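Local coordinates for putative uncharacterized protein (Bacillus anthracis, PDB 3LNO), which is of unknown function but, as a DUF59 member of the iron-sulfur cluster assembly family, probably takes part in building or delivering such clusters, at residues V20-P23 and E24-V27; A60-I63 and V64-K68; E94-R98 and M99-A103. All coordinates share one frame; numbering follows the deposited sequence.

Contact 1: V20-P23 and E24-V27; sequences VIDP and ELGV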
ATOM      1  N   VAL A  20      -7.190   1.103   1.907  1.00 25.40           N
ATOM      2  CA  VAL A  20      -6.743   2.427   1.413  1.00 20.51           C
ATOM      3  C   VAL A  20      -7.075   2.529  -0.078  1.00 25.84           C
ATOM      4  O   VAL A  20      -6.550   1.766  -0.895  1.00 24.69           O
ATOM      5  CB  VAL A  20      -5.206   2.610   1.583  1.00 36.75           C
ATOM      6  CG1 VAL A  20      -4.751   3.928   0.974  1.00 30.90           C
ATOM      7  CG2 VAL A  20      -4.766   2.470   3.072  1.00 25.92           C
ATOM      8  N   ILE A  21      -7.962   3.452  -0.433  1.00 30.45           N
ATOM      9  CA  ILE A  21      -8.453   3.569  -1.803  1.00 31.39           C
ATOM     10  C   ILE A  21      -7.745   4.681  -2.581  1.00 36.10           C
ATOM     11  O   ILE A  21      -7.527   5.770  -2.050  1.00 37.65           O
ATOM     12  CB  ILE A  21      -9.976   3.869  -1.809  1.00 32.47           C
ATOM     13  CG1 ILE A  21     -10.702   3.010  -0.763  1.00 35.30           C
ATOM     14  CG2 ILE A  21     -10.578   3.602  -3.173  1.00 35.16           C
ATOM     15  CD1 ILE A  21     -10.439   1.530  -0.930  1.00 37.68           C
ATOM     16  N   ASP A  22      -7.396   4.430  -3.842  1.00 34.30           N
ATOM     17  CA  ASP A  22      -7.044   5.550  -4.732  1.00 39.20           C
ATOM     18  C   ASP A  22      -8.330   6.231  -5.206  1.00 40.02           C
ATOM     19  O   ASP A  22      -9.071   5.656  -5.990  1.00 40.45           O
ATOM     20  CB  ASP A  22      -6.222   5.082  -5.937  1.00 46.30           C
ATOM     21  CG  ASP A  22      -5.853   6.241  -6.887  1.00 55.98           C
ATOM     22  OD1 ASP A  22      -5.022   6.043  -7.794  1.00 57.34           O
ATOM     23  OD2 ASP A  22      -6.376   7.359  -6.718  1.00 61.48           O
ATOM     24  N   PRO A  23      -8.600   7.458  -4.731  1.00 40.64           N
ATOM     25  CA  PRO A  23      -9.910   8.066  -4.993  1.00 45.04           C
ATOM     26  C   PRO A  23     -10.232   8.223  -6.486  1.00 52.38           C
ATOM     27  O   PRO A  23     -11.382   8.053  -6.889  1.00 56.57           O
ATOM     28  CB  PRO A  23      -9.810   9.438  -4.317  1.00 47.10           C
ATOM     29  CG  PRO A  23      -8.710   9.303  -3.322  1.00 47.97           C
ATOM     30  CD  PRO A  23      -7.728   8.332  -3.927  1.00 39.36           C
ATOM     31  N   GLU A  24      -9.235   8.534  -7.298  1.00 49.17           N
ATOM     32  CA  GLU A  24      -9.463   8.708  -8.723  1.00 58.64           C
ATOM     33  C   GLU A  24      -9.880   7.412  -9.432  1.00 57.18           C
ATOM     34  O   GLU A  24     -10.624   7.450 -10.404  1.00 60.44           O
ATOM     35  CB  GLU A  24      -8.217   9.304  -9.379  1.00 71.24           C
ATOM     36  CG  GLU A  24      -7.819  10.659  -8.791  1.00 84.79           C
ATOM     37  CD  GLU A  24      -6.326  10.936  -8.903  1.00 95.31           C
ATOM     38  OE1 GLU A  24      -5.525  10.058  -8.496  1.00 98.70           O
ATOM     39  OE2 GLU A  24      -5.960  12.031  -9.391  1.00 97.24           O
ATOM     40  N   LEU A  25      -9.415   6.261  -8.952  1.00 48.31           N
ATOM     41  CA  LEU A  25      -9.787   5.020  -9.618  1.00 41.40           C
ATOM     42  C   LEU A  25     -10.824   4.193  -8.892  1.00 39.27           C
ATOM     43  O   LEU A  25     -11.363   3.254  -9.466  1.00 42.55           O
ATOM     44  CB  LEU A  25      -8.565   4.159  -9.889  1.00 40.77           C
ATOM     45  CG  LEU A  25      -7.710   4.686 -11.018  1.00 46.04           C
ATOM     46  CD1 LEU A  25      -6.405   3.908 -11.072  1.00 45.29           C
ATOM     47  CD2 LEU A  25      -8.496   4.600 -12.345  1.00 47.64           C
ATOM     48  N   GLY A  26     -11.095   4.516  -7.633  1.00 36.97           N
ATOM     49  CA  GLY A  26     -12.027   3.719  -6.851  1.00 36.73           C
ATOM     50  C   GLY A  26     -11.540   2.298  -6.596  1.00 40.13           C
ATOM     51  O   GLY A  26     -12.350   1.397  -6.404  1.00 44.71           O
ATOM     52  N   VAL A  27     -10.218   2.104  -6.570  1.00 28.71           N
ATOM     53  CA  VAL A  27      -9.627   0.781  -6.360  1.00 25.01           C
ATOM     54  C   VAL A  27      -8.560   0.913  -5.286  1.00 27.83           C
ATOM     55  O   VAL A  27      -7.892   1.949  -5.215  1.00 34.58           O
ATOM     56  CB  VAL A  27      -9.042   0.214  -7.689  1.00 29.76           C
ATOM     57  CG1 VAL A  27      -8.169  -1.015  -7.457  1.00 26.53           C
ATOM     58  CG2 VAL A  27     -10.182  -0.152  -8.625  1.00 38.34           C
TER

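Contact 2: A60-I63 and V64-K68; sequences AGQI and VSDVK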
ATOM      1  N   ALA A  60      -1.588  12.097  -3.878  1.00 53.84           N
ATOM      2  CA  ALA A  60      -0.468  11.447  -3.205  1.00 51.21           C
ATOM      3  C   ALA A  60      -0.435  11.755  -1.712  1.00 52.63           C
ATOM      4  O   ALA A  60      -0.168  10.874  -0.890  1.00 58.06           O
ATOM      5  CB  ALA A  60       0.850  11.831  -3.860  1.00 47.48           C
ATOM      6  N   GLY A  61      -0.688  13.007  -1.355  1.00 54.34           N
ATOM      7  CA  GLY A  61      -0.657  13.400   0.044  1.00 50.22           C
ATOM      8  C   GLY A  61      -1.742  12.703   0.834  1.00 41.43           C
ATOM      9  O   GLY A  61      -1.506  12.207   1.922  1.00 40.06           O
ATOM     10  N   GLN A  62      -2.942  12.648   0.271  1.00 42.00           N
ATOM     11  CA  GLN A  62      -4.058  11.981   0.931  1.00 42.35           C
ATOM     12  C   GLN A  62      -3.856  10.463   1.051  1.00 40.63           C
ATOM     13  O   GLN A  62      -4.263   9.852   2.034  1.00 38.89           O
ATOM     14  CB  GLN A  62      -5.362  12.281   0.202  1.00 48.56           C
ATOM     15  CG  GLN A  62      -6.579  11.710   0.904  1.00 59.69           C
ATOM     16  CD  GLN A  62      -7.851  11.901   0.107  1.00 77.47           C
ATOM     17  OE1 GLN A  62      -7.988  12.870  -0.648  1.00 82.86           O
ATOM     18  NE2 GLN A  62      -8.797  10.977   0.272  1.00 83.40           N
ATOM     19  N   ILE A  63      -3.226   9.852   0.054  1.00 40.83           N
ATOM     20  CA  ILE A  63      -3.009   8.409   0.094  1.00 37.19           C
ATOM     21  C   ILE A  63      -2.058   8.038   1.233  1.00 33.42           C
ATOM     22  O   ILE A  63      -2.363   7.173   2.055  1.00 34.79           O
ATOM     23  CB  ILE A  63      -2.599   7.859  -1.300  1.00 42.45           C
ATOM     24  CG1 ILE A  63      -3.804   7.924  -2.243  1.00 42.59           C
ATOM     25  CG2 ILE A  63      -2.082   6.432  -1.198  1.00 44.34           C
ATOM     26  CD1 ILE A  63      -3.501   7.567  -3.695  1.00 42.75           C
ATOM     27  N   VAL A  64      -0.946   8.758   1.335  1.00 33.39           N
ATOM     28  CA  VAL A  64      -0.000   8.527   2.403  1.00 31.32           C
ATOM     29  C   VAL A  64      -0.565   8.698   3.819  1.00 35.43           C
ATOM     30  O   VAL A  64      -0.332   7.847   4.689  1.00 32.38           O
ATOM     31  CB  VAL A  64       1.212   9.439   2.275  1.00 42.20           C
ATOM     32  CG1 VAL A  64       2.044   9.367   3.559  1.00 39.10           C
ATOM     33  CG2 VAL A  64       2.029   9.052   1.034  1.00 45.92           C
ATOM     34  N   SER A  65      -1.275   9.796   4.085  1.00 35.83           N
ATOM     35  CA  SER A  65      -1.891   9.929   5.410  1.00 40.44           C
ATOM     36  C   SER A  65      -2.950   8.832   5.648  1.00 35.29           C
ATOM     37  O   SER A  65      -3.122   8.347   6.770  1.00 33.49           O
ATOM     38  CB  SER A  65      -2.453  11.347   5.674  1.00 47.60           C
ATOM     39  OG  SER A  65      -3.235  11.803   4.593  1.00 53.03           O
ATOM     40  N   ASP A  66      -3.641   8.422   4.587  1.00 34.51           N
ATOM     41  CA  ASP A  66      -4.591   7.317   4.699  1.00 33.49           C
ATOM     42  C   ASP A  66      -3.895   5.993   5.080  1.00 29.70           C
ATOM     43  O   ASP A  66      -4.397   5.224   5.903  1.00 27.72           O
ATOM     44  CB  ASP A  66      -5.359   7.162   3.399  1.00 44.03           C
ATOM     45  CG  ASP A  66      -6.830   7.415   3.572  1.00 69.00           C
ATOM     46  OD1 ASP A  66      -7.198   8.560   3.933  1.00 73.86           O
ATOM     47  OD2 ASP A  66      -7.619   6.462   3.354  1.00 80.80           O
ATOM     48  N   VAL A  67      -2.717   5.751   4.514  1.00 28.18           N
ATOM     49  CA  VAL A  67      -1.912   4.608   4.923  1.00 21.56           C
ATOM     50  C   VAL A  67      -1.625   4.652   6.429  1.00 24.35           C
ATOM     51  O   VAL A  67      -1.849   3.675   7.143  1.00 25.34           O
ATOM     52  CB  VAL A  67      -0.575   4.506   4.113  1.00 26.98           C
ATOM     53  CG1 VAL A  67       0.354   3.516   4.751  1.00 25.06           C
ATOM     54  CG2 VAL A  67      -0.831   4.059   2.675  1.00 28.80           C
ATOM     55  N   LYS A  68      -1.168   5.798   6.935  1.00 26.07           N
ATOM     56  CA  LYS A  68      -0.860   5.884   8.365  1.00 26.76           C
ATOM     57  C   LYS A  68      -2.089   5.719   9.244  1.00 24.96           C
ATOM     58  O   LYS A  68      -2.068   4.999  10.228  1.00 29.93           O
ATOM     59  CB  LYS A  68      -0.127   7.182   8.693  1.00 30.19           C
ATOM     60  CG  LYS A  68       1.192   7.298   7.937  1.00 33.57           C
ATOM     61  CD  LYS A  68       1.982   8.510   8.400  1.00 36.31           C
ATOM     62  CE  LYS A  68       3.463   8.384   8.036  1.00 33.91           C
ATOM     63  NZ  LYS A  68       4.229   9.450   8.727  1.00 36.99           N
TER

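Contact 3: E94-R98 and M99-A103; sequences ERMSR and MAKIA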
ATOM      1  N   GLU A  94      -0.183  -2.939 -16.029  1.00 23.39           N
ATOM      2  CA  GLU A  94       0.176  -4.361 -16.013  1.00 27.77           C
ATOM      3  C   GLU A  94       0.345  -4.885 -14.606  1.00 23.57           C
ATOM      4  O   GLU A  94       0.168  -6.080 -14.375  1.00 30.28           O
ATOM      5  CB  GLU A  94       1.451  -4.639 -16.814  1.00 32.36           C
ATOM      6  CG  GLU A  94       1.251  -4.738 -18.328  1.00 42.12           C
ATOM      7  CD  GLU A  94       2.535  -5.186 -19.074  1.00 86.28           C
ATOM      8  OE1 GLU A  94       3.634  -4.636 -18.799  1.00 80.14           O
ATOM      9  OE2 GLU A  94       2.443  -6.092 -19.941  1.00 86.68           O
ATOM     10  N   ARG A  95       0.617  -3.983 -13.660  1.00 21.05           N
ATOM     11  CA  ARG A  95       0.790  -4.327 -12.241  1.00 22.94           C
ATOM     12  C   ARG A  95      -0.535  -4.543 -11.475  1.00 27.20           C
ATOM     13  O   ARG A  95      -0.564  -5.000 -10.326  1.00 25.56           O
ATOM     14  CB  ARG A  95       1.598  -3.238 -11.525  1.00 25.98           C
ATOM     15  CG  ARG A  95       3.039  -3.210 -11.945  1.00 28.59           C
ATOM     16  CD  ARG A  95       3.809  -2.167 -11.150  1.00 32.31           C
ATOM     17  NE  ARG A  95       5.177  -2.114 -11.617  1.00 36.50           N
ATOM     18  CZ  ARG A  95       6.161  -2.855 -11.122  1.00 35.80           C
ATOM     19  NH1 ARG A  95       5.930  -3.708 -10.128  1.00 36.24           N
ATOM     20  NH2 ARG A  95       7.375  -2.745 -11.628  1.00 40.87           N
HETATM   21  N   MSE A  96      -1.642  -4.238 -12.113  1.00 27.57           N
HETATM   22  CA  MSE A  96      -2.925  -4.442 -11.433  1.00 28.36           C
HETATM   23  C   MSE A  96      -3.261  -5.923 -11.198  1.00 21.13           C
HETATM   24  O   MSE A  96      -2.894  -6.773 -12.005  1.00 20.27           O
HETATM   25  CB  MSE A  96      -3.990  -3.786 -12.277  1.00 19.69           C
HETATM   26  CG  MSE A  96      -3.804  -2.286 -12.232  1.00 21.03           C
HETATM   27 SE   MSE A  96      -5.280  -1.358 -13.095  0.75 47.30          SE
HETATM   28  CE  MSE A  96      -5.958  -2.635 -14.372  1.00 35.99           C
ATOM     29  N   SER A  97      -3.967  -6.230 -10.110  1.00 23.45           N
ATOM     30  CA  SER A  97      -4.436  -7.608  -9.879  1.00 19.25           C
ATOM     31  C   SER A  97      -5.485  -8.071 -10.903  1.00 23.24           C
ATOM     32  O   SER A  97      -6.053  -7.258 -11.622  1.00 22.59           O
ATOM     33  CB  SER A  97      -5.063  -7.715  -8.474  1.00 24.91           C
ATOM     34  OG  SER A  97      -6.280  -6.966  -8.416  1.00 25.05           O
ATOM     35  N   ARG A  98      -5.785  -9.378 -10.904  1.00 27.22           N
ATOM     36  CA  ARG A  98      -6.837  -9.939 -11.760  1.00 25.90           C
ATOM     37  C   ARG A  98      -8.156  -9.199 -11.526  1.00 20.45           C
ATOM     38  O   ARG A  98      -8.823  -8.816 -12.474  1.00 22.83           O
ATOM     39  CB  ARG A  98      -6.980 -11.452 -11.477  1.00 26.10           C
ATOM     40  CG  ARG A  98      -8.208 -12.209 -12.134  1.00 24.85           C
ATOM     41  CD  ARG A  98      -8.320 -13.642 -11.587  1.00 23.77           C
ATOM     42  NE  ARG A  98      -8.442 -13.652 -10.118  1.00 24.84           N
ATOM     43  CZ  ARG A  98      -9.607 -13.577  -9.460  1.00 32.07           C
ATOM     44  NH1 ARG A  98      -9.611 -13.550  -8.136  1.00 30.28           N
ATOM     45  NH2 ARG A  98     -10.772 -13.517 -10.122  1.00 28.09           N
HETATM   46  N   MSE A  99      -8.535  -8.974 -10.269  1.00 21.41           N
HETATM   47  CA  MSE A  99      -9.823  -8.295 -10.002  1.00 27.42           C
HETATM   48  C   MSE A  99      -9.836  -6.830 -10.448  1.00 27.26           C
HETATM   49  O   MSE A  99     -10.864  -6.324 -10.915  1.00 27.65           O
HETATM   50  CB  MSE A  99     -10.264  -8.415  -8.527  1.00 20.99           C
HETATM   51  CG  MSE A  99     -10.834  -9.803  -8.184  1.00 33.23           C
HETATM   52 SE   MSE A  99     -12.405 -10.232  -9.306  0.78 34.82          SE
HETATM   53  CE  MSE A  99     -13.510  -8.665  -8.816  1.00 26.36           C
ATOM     54  N   ALA A 100      -8.704  -6.143 -10.293  1.00 23.05           N
ATOM     55  CA  ALA A 100      -8.609  -4.770 -10.755  1.00 25.66           C
ATOM     56  C   ALA A 100      -8.781  -4.720 -12.267  1.00 23.54           C
ATOM     57  O   ALA A 100      -9.525  -3.871 -12.794  1.00 27.61           O
ATOM     58  CB  ALA A 100      -7.274  -4.111 -10.293  1.00 23.42           C
ATOM     59  N   LYS A 101      -8.109  -5.622 -12.987  1.00 22.35           N
ATOM     60  CA  LYS A 101      -8.204  -5.622 -14.443  1.00 22.96           C
ATOM     61  C   LYS A 101      -9.615  -5.939 -14.864  1.00 24.14           C
ATOM     62  O   LYS A 101     -10.120  -5.401 -15.833  1.00 25.87           O
ATOM     63  CB  LYS A 101      -7.237  -6.644 -15.078  1.00 24.45           C
ATOM     64  CG  LYS A 101      -5.755  -6.198 -14.963  1.00 29.99           C
ATOM     65  CD  LYS A 101      -4.750  -7.315 -15.299  1.00 31.93           C
ATOM     66  CE  LYS A 101      -3.320  -6.720 -15.391  1.00 35.44           C
ATOM     67  NZ  LYS A 101      -2.226  -7.752 -15.434  1.00 33.24           N
ATOM     68  N   ILE A 102     -10.268  -6.833 -14.145  1.00 23.05           N
ATOM     69  CA  ILE A 102     -11.632  -7.159 -14.559  1.00 29.44           C
ATOM     70  C   ILE A 102     -12.516  -5.955 -14.272  1.00 26.75           C
ATOM     71  O   ILE A 102     -13.328  -5.552 -15.114  1.00 30.39           O
ATOM     72  CB  ILE A 102     -12.171  -8.413 -13.805  1.00 28.50           C
ATOM     73  CG1 ILE A 102     -11.584  -9.687 -14.427  1.00 27.74           C
ATOM     74  CG2 ILE A 102     -13.723  -8.434 -13.784  1.00 28.83           C
ATOM     75  CD1 ILE A 102     -11.659 -10.877 -13.482  1.00 30.38           C
ATOM     76  N   ALA A 103     -12.387  -5.391 -13.067  1.00 29.06           N
ATOM     77  CA  ALA A 103     -13.292  -4.292 -12.674  1.00 29.73           C
ATOM     78  C   ALA A 103     -13.121  -3.084 -13.601  1.00 31.55           C
ATOM     79  O   ALA A 103     -14.096  -2.479 -14.047  1.00 33.06           O
ATOM     80  CB  ALA A 103     -13.086  -3.893 -11.227  1.00 25.26           C
TER
HETATM   81  O   HOH W   1      -2.651  -9.324 -13.035  1.00 30.82           O

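Contact 1: V20-P23 and E24-V27
The carboxylates of Asp22 and Glu24 are turned 49° against each other, with Asp22 OD2 and Glu24 OE1 3.3 Å apart, although the end of Glu24 is poorly ordered and its position approximate. From above the Asp22 carboxylate plane, 44° out of it, comes the backbone N-H of Glu24, and its N lies 3.1 Å from Asp22 OD2. The other oxygen, Asp22 OD1, has a methyl as neighbour, Leu25 CD1 at 4.1 Å. Asp22 holds CG anti to its own backbone N (chi1 180°), which swings the carboxylate forward along the chain and closes an Asx turn over Pro23. Asp22 O accepts from Gly26 N at 2.8 Å, almost in line with its carbonyl, and takes a weak second bond from Leu25 N; Asp22 N in turn donates to Val27 O over 2.9 Å. Gly26, with positive phi, supplies the left-handed step that brings the chain back, and Ile21 CG2 rests 3.7 Å from Val27 N on the return. Around this tight hairpin-like loop, Asp22 and Leu25 lean on Leu32 of helix 29-32, while Glu24 reaches the loop of Cys57 and Pro58. Chemically, two carboxylates approach as acceptors with no hydrogen bond between them; the Glu24 N-H would partly offset the charge on Asp22, and the closeness of like charge may raise the proton affinity of one of them.

Contact 2: A60-I63 and V64-K68
Ser65 folds back on the preceding turn to meet Gly61 at the start of helix 60-74, the crossover helix of a beta-alpha-beta unit that links the parallel strands 46-50 and 81-85. Ser65 CB stands 4.0 Å from Gly61 O. From there OG takes the position flanked by both the backbone N and the carbonyl carbon (chi1 48°), a choice that turns the hydroxyl back towards the start of the helix. At the tip, Ser65 OG donates to Gly61 O at 3.2 Å, and it also comes within 3.4 Å of Gln62 O. The same Gly61 carbonyl receives the nearly straight helical bond from Ser65 N, so one oxygen is gripped by two donors of a single residue. Such a serine-to-carbonyl bond lets the hydroxyl satisfy itself within its own helix.

The neighbouring residues follow the regular i to i+4 pattern: Val64 N to Ala60 O, Asp66 N to Gln62 O, and Val67 N to Ile63 O. The CG2 methyls of the two valines sit against the acceptor oxygens of these bonds. Val64 CG2 is 3.4 Å from Ala60 O, and Val67 CG2 is similarly placed against Ile63 O at 3.5 Å. On the inner side, Ile63 and Val67 press on Met50 of strand 46-50 and on Ile29 of helix 29-32, while Val64 covers Val83 and Val85 of strand 81-85. Asp66 rises from another side of the helix, its CB 3.2 Å from Gln62 O. The two bonds to Gly61 O arrive from opposite faces of the carbonyl plane, Ser65 N on one and Ser65 OG on the other.

Contact 3: E94-R98 and M99-A103
Arg98 and Met99, the latter a selenomethionine, leave the helix alongside each other in the same direction, so that Met99 CG covers one face of the guanidinium, 3.9 Å from Arg98 NH1. The selenium continues along it, with Met99 SE 3.8 Å from Arg98 NH2. Ile102, one turn further on, lies alongside Arg98 as well, its CD1 touching Arg98 CG at 3.9 Å. A second pair crosses at a slant: selenomethionine Met96 bends at its end against the aliphatic chain of Lys101, and Met96 CE lies 3.6 Å from Lys101 CG. Met96 CB also packs on Ala100 CB. Lys101 is extended beyond CG, and this reach carries NZ past Met96 to Glu94 O, which it meets at 3.1 Å from above the carbonyl plane. A water accepts from Lys101 NZ and donates to Met96 O, tying the ammonium to the loop a second time. Ser97 is the N-cap: a chi1 of 68° turns its OG toward the first turn, where it accepts from Ala100 N at 3.2 Å, and its own O takes the first regular helical bond, from Lys101 N. These contacts fasten the loop that follows strand 81-85 to the start of helix 98-106. Met96 touches Trp91 within that loop, while Ser97 joins Asn31 of helix 29-32 through both its OG and its backbone.

How the contacts relate
Contact 2 is the most deeply placed of the three, part of the crossover helix over the strands, whereas contacts 1 and 3 lie at the surface. Their chemistry follows: contact 2 combines regular helical bonds with aliphatic packing, contact 1 crowds carboxylates and backbone into a turn, and contact 3 caps a helix and lays long side chains on one another. Contact 1 stands between the others. Val20 packs on Ile63, Asp66 and Val67, Pro23 meets Gln62, and Val27 touches Ala100; contacts 2 and 3 stay about 13 Å apart at their nearest atoms. All three share helix 29-32, through Ile29, Leu32 or Asn31.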